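Local structure of amidohydrolase 3 domain-containing protein (Bacillus thuringiensis serovar konkukian, 3GGM) at residues V3-I13 and V23-G31. The protein is of unknown function but, as an amidohydrolase-family member represented here by its N-terminal fragment, probably hydrolyses carbon-nitrogen bonds other than peptide bonds. Sequence-based numbering, arbitrary orientation.
Sequences VPDMILYNGKI and VSAIAITDG
Strands M6-Y9 and A25-T29 run antiparallel, their axes 4.6 Å apart at closest approach, with M6 and L8 in hydrogen-bonded pairs opposite I28 and I26. Beyond the N10-G11 turn the register slips by two residues, and a second short ladder pairs I13 with V23. Together they form part of the small N-terminal beta domain, consistent with the beta-sandwich portion that accompanies the catalytic barrel in amidohydrolases. A classic beta bulge marks the start of the first ladder: D5 and M6 both face I28, whose carbonyl O accepts from D5 N and M6 N.

L8, I13, V23, I26 and I28 share one face of the sheet with M6. L8 and I26 run next to each other in the same direction, with L8 CB 3.9 Å from I26 CG2; L8 CD1 also touches I28 CD1. I13 bridges the two ladders: its CD1 lies against the backbone where segment 23-31 runs from S24 into A25, 3.7 Å from A25 N, and also reaches I26 CG2 at 4.0 Å, while I13 CB packs on V23 CG2. I33 and V36 of strand 32-37 extend this layer, and L74 of a second subunit packs on I28. I7 and A27 lie on the other face, where A27 CB meets P4 CB and I7 CG1.

Between Y9 and A25 the methylene of Y9 touches the A25 methyl (CB to CB, 3.6 Å). Near the turn, a water links N10 N to S24 OG, and G11 N donates to S24 O. At the far end, with CG turned away from its carbonyl carbon (chi1 -59°), the D5 carboxylate is carried across to D30, just past the end of strand 25-29; D30 N donates to D5 OD2 at 2.6 Å, approaching from 39° above the carboxylate plane.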
loop_
_atom_site.group_PDB
_atom_site.type_symbol
_atom_site.label_atom_id
_atom_site.label_comp_id
_atom_site.label_asym_id
_atom_site.label_seq_id
_atom_site.Cartn_x
_atom_site.Cartn_y
_atom_site.Cartn_z
ATOM N N VAL A 3 -10.878 -18.659 21.245
ATOM C CA VAL A 3 -10.090 -19.346 20.228
ATOM C C VAL A 3 -10.060 -18.511 18.948
ATOM O O VAL A 3 -11.107 -18.129 18.424
ATOM C CB VAL A 3 -10.686 -20.734 19.901
ATOM C CG1 VAL A 3 -9.796 -21.459 18.914
ATOM C CG2 VAL A 3 -10.832 -21.555 21.170
ATOM N N PRO A 4 -8.856 -18.213 18.431
ATOM C CA PRO A 4 -8.747 -17.417 17.203
ATOM C C PRO A 4 -9.122 -18.211 15.958
ATOM O O PRO A 4 -8.968 -19.432 15.924
ATOM C CB PRO A 4 -7.279 -17.000 17.193
ATOM C CG PRO A 4 -6.601 -18.187 17.815
ATOM C CD PRO A 4 -7.522 -18.511 18.986
ATOM N N ASP A 5 -9.608 -17.520 14.931
ATOM C CA ASP A 5 -9.972 -18.198 13.694
ATOM C C ASP A 5 -8.741 -18.380 12.820
ATOM O O ASP A 5 -8.641 -19.344 12.061
ATOM C CB ASP A 5 -11.018 -17.396 12.915
ATOM C CG ASP A 5 -12.288 -17.171 13.708
ATOM O OD1 ASP A 5 -12.683 -18.085 14.467
ATOM O OD2 ASP A 5 -12.891 -16.087 13.562
ATOM N N MET A 6 -7.797 -17.456 12.948
ATOM C CA MET A 6 -6.583 -17.493 12.146
ATOM C C MET A 6 -5.365 -17.056 12.953
ATOM O O MET A 6 -5.463 -16.186 13.812
ATOM C CB MET A 6 -6.761 -16.569 10.936
ATOM C CG MET A 6 -5.483 -16.213 10.200
ATOM S SD MET A 6 -4.778 -17.588 9.282
ATOM C CE MET A 6 -5.943 -17.646 7.881
ATOM N N ILE A 7 -4.223 -17.671 12.663
ATOM C CA ILE A 7 -2.969 -17.331 13.322
ATOM C C ILE A 7 -1.858 -17.334 12.281
ATOM O O ILE A 7 -1.556 -18.370 11.695
ATOM C CB ILE A 7 -2.591 -18.342 14.421
ATOM C CG1 ILE A 7 -3.586 -18.252 15.580
ATOM C CG2 ILE A 7 -1.166 -18.072 14.900
ATOM C CD1 ILE A 7 -3.266 -19.173 16.741
ATOM N N LEU A 8 -1.283 -16.164 12.024
ATOM C CA LEU A 8 -0.186 -16.064 11.077
ATOM C C LEU A 8 1.050 -15.955 11.955
ATOM O O LEU A 8 1.101 -15.094 12.833
ATOM C CB LEU A 8 -0.316 -14.813 10.208
ATOM C CG LEU A 8 -1.521 -14.696 9.266
ATOM C CD1 LEU A 8 -2.757 -14.280 10.051
ATOM C CD2 LEU A 8 -1.225 -13.651 8.206
ATOM N N TYR A 9 2.028 -16.832 11.741
ATOM C CA TYR A 9 3.248 -16.798 12.553
ATOM C C TYR A 9 4.528 -16.935 11.735
ATOM O O TYR A 9 4.490 -17.139 10.521
ATOM C CB TYR A 9 3.213 -17.900 13.612
ATOM C CG TYR A 9 3.234 -19.291 13.018
ATOM C CD1 TYR A 9 2.116 -19.816 12.371
ATOM C CD2 TYR A 9 4.398 -20.058 13.052
ATOM C CE1 TYR A 9 2.159 -21.083 11.764
ATOM C CE2 TYR A 9 4.453 -21.315 12.454
ATOM C CZ TYR A 9 3.336 -21.822 11.812
ATOM O OH TYR A 9 3.414 -23.061 11.215
ATOM N N ASN A 10 5.658 -16.823 12.429
ATOM C CA ASN A 10 6.987 -16.912 11.835
ATOM C C ASN A 10 7.206 -15.897 10.712
ATOM O O ASN A 10 7.778 -16.210 9.654
ATOM C CB ASN A 10 7.248 -18.340 11.338
ATOM C CG ASN A 10 8.658 -18.528 10.830
ATOM O OD1 ASN A 10 9.611 -18.051 11.440
ATOM N ND2 ASN A 10 8.804 -19.243 9.712
ATOM N N GLY A 11 6.763 -14.665 10.967
ATOM C CA GLY A 11 6.911 -13.598 9.993
ATOM C C GLY A 11 7.427 -12.314 10.612
ATOM O O GLY A 11 7.980 -12.317 11.716
ATOM N N LYS A 12 7.273 -11.211 9.890
ATOM C CA LYS A 12 7.700 -9.902 10.371
ATOM C C LYS A 12 6.444 -9.059 10.277
ATOM O O LYS A 12 5.939 -8.817 9.183
ATOM C CB LYS A 12 8.792 -9.326 9.471
ATOM C CG LYS A 12 10.022 -10.220 9.368
ATOM C CD LYS A 12 10.914 -9.784 8.219
ATOM C CE LYS A 12 12.122 -10.695 8.082
ATOM N NZ LYS A 12 12.982 -10.300 6.924
ATOM N N ILE A 13 5.942 -8.626 11.428
ATOM C CA ILE A 13 4.712 -7.846 11.469
ATOM C C ILE A 13 4.854 -6.551 12.274
ATOM O O ILE A 13 5.101 -6.571 13.481
ATOM C CB ILE A 13 3.580 -8.693 12.068
ATOM C CG1 ILE A 13 3.566 -10.075 11.404
ATOM C CG2 ILE A 13 2.245 -7.985 11.879
ATOM C CD1 ILE A 13 2.804 -11.138 12.170
ATOM N N VAL A 23 6.467 -7.882 15.757
ATOM C CA VAL A 23 6.175 -9.207 16.298
ATOM C C VAL A 23 6.318 -10.191 15.148
ATOM O O VAL A 23 6.429 -9.773 13.986
ATOM C CB VAL A 23 4.737 -9.294 16.860
ATOM C CG1 VAL A 23 4.585 -8.339 18.051
ATOM C CG2 VAL A 23 3.726 -8.948 15.759
ATOM N N SER A 24 6.336 -11.486 15.453
ATOM C CA SER A 24 6.465 -12.487 14.395
ATOM C C SER A 24 5.168 -13.247 14.173
ATOM O O SER A 24 5.062 -14.045 13.250
ATOM C CB SER A 24 7.575 -13.488 14.725
ATOM O OG SER A 24 7.289 -14.214 15.913
ATOM N N ALA A 25 4.179 -13.005 15.024
ATOM C CA ALA A 25 2.920 -13.720 14.898
ATOM C C ALA A 25 1.731 -12.881 15.336
ATOM O O ALA A 25 1.833 -12.072 16.244
ATOM C CB ALA A 25 2.971 -14.982 15.720
ATOM N N ILE A 26 0.596 -13.104 14.689
ATOM C CA ILE A 26 -0.607 -12.368 15.026
ATOM C C ILE A 26 -1.789 -13.331 15.017
ATOM O O ILE A 26 -1.814 -14.283 14.231
ATOM C CB ILE A 26 -0.838 -11.231 14.000
ATOM C CG1 ILE A 26 -2.032 -10.376 14.403
ATOM C CG2 ILE A 26 -1.079 -11.820 12.624
ATOM C CD1 ILE A 26 -2.252 -9.199 13.468
ATOM N N ALA A 27 -2.753 -13.092 15.905
ATOM C CA ALA A 27 -3.949 -13.930 15.989
ATOM C C ALA A 27 -5.163 -13.075 15.646
ATOM O O ALA A 27 -5.284 -11.933 16.110
ATOM C CB ALA A 27 -4.105 -14.526 17.400
ATOM N N ILE A 28 -6.057 -13.642 14.842
ATOM C CA ILE A 28 -7.262 -12.952 14.397
ATOM C C ILE A 28 -8.499 -13.761 14.751
ATOM O O ILE A 28 -8.565 -14.963 14.475
ATOM C CB ILE A 28 -7.241 -12.743 12.860
ATOM C CG1 ILE A 28 -6.012 -11.919 12.470
ATOM C CG2 ILE A 28 -8.538 -12.057 12.389
ATOM C CD1 ILE A 28 -5.824 -11.782 10.970
ATOM N N THR A 29 -9.473 -13.098 15.371
ATOM C CA THR A 29 -10.726 -13.742 15.752
ATOM C C THR A 29 -11.843 -12.911 15.138
ATOM O O THR A 29 -12.002 -11.732 15.454
ATOM C CB THR A 29 -10.865 -13.798 17.276
ATOM O OG1 THR A 29 -9.697 -14.426 17.823
ATOM C CG2 THR A 29 -12.102 -14.603 17.677
ATOM N N ASP A 30 -12.611 -13.549 14.259
ATOM C CA ASP A 30 -13.684 -12.900 13.512
ATOM C C ASP A 30 -13.019 -11.545 13.291
ATOM O O ASP A 30 -13.028 -10.687 14.176
ATOM C CB ASP A 30 -14.525 -11.965 14.397
ATOM C CG ASP A 30 -15.370 -12.724 15.420
ATOM O OD1 ASP A 30 -15.824 -13.848 15.108
ATOM O OD2 ASP A 30 -15.591 -12.194 16.533
ATOM N N GLY A 31 -12.478 -11.339 12.098
ATOM C CA GLY A 31 -11.843 -10.073 11.788
ATOM C C GLY A 31 -11.075 -9.007 12.530
ATOM O O GLY A 31 -10.690 -7.986 11.957
HETATM O O HOH W 1 -15.093 -17.100 15.336
HETATM O O HOH W 2 6.279 -16.773 15.231
#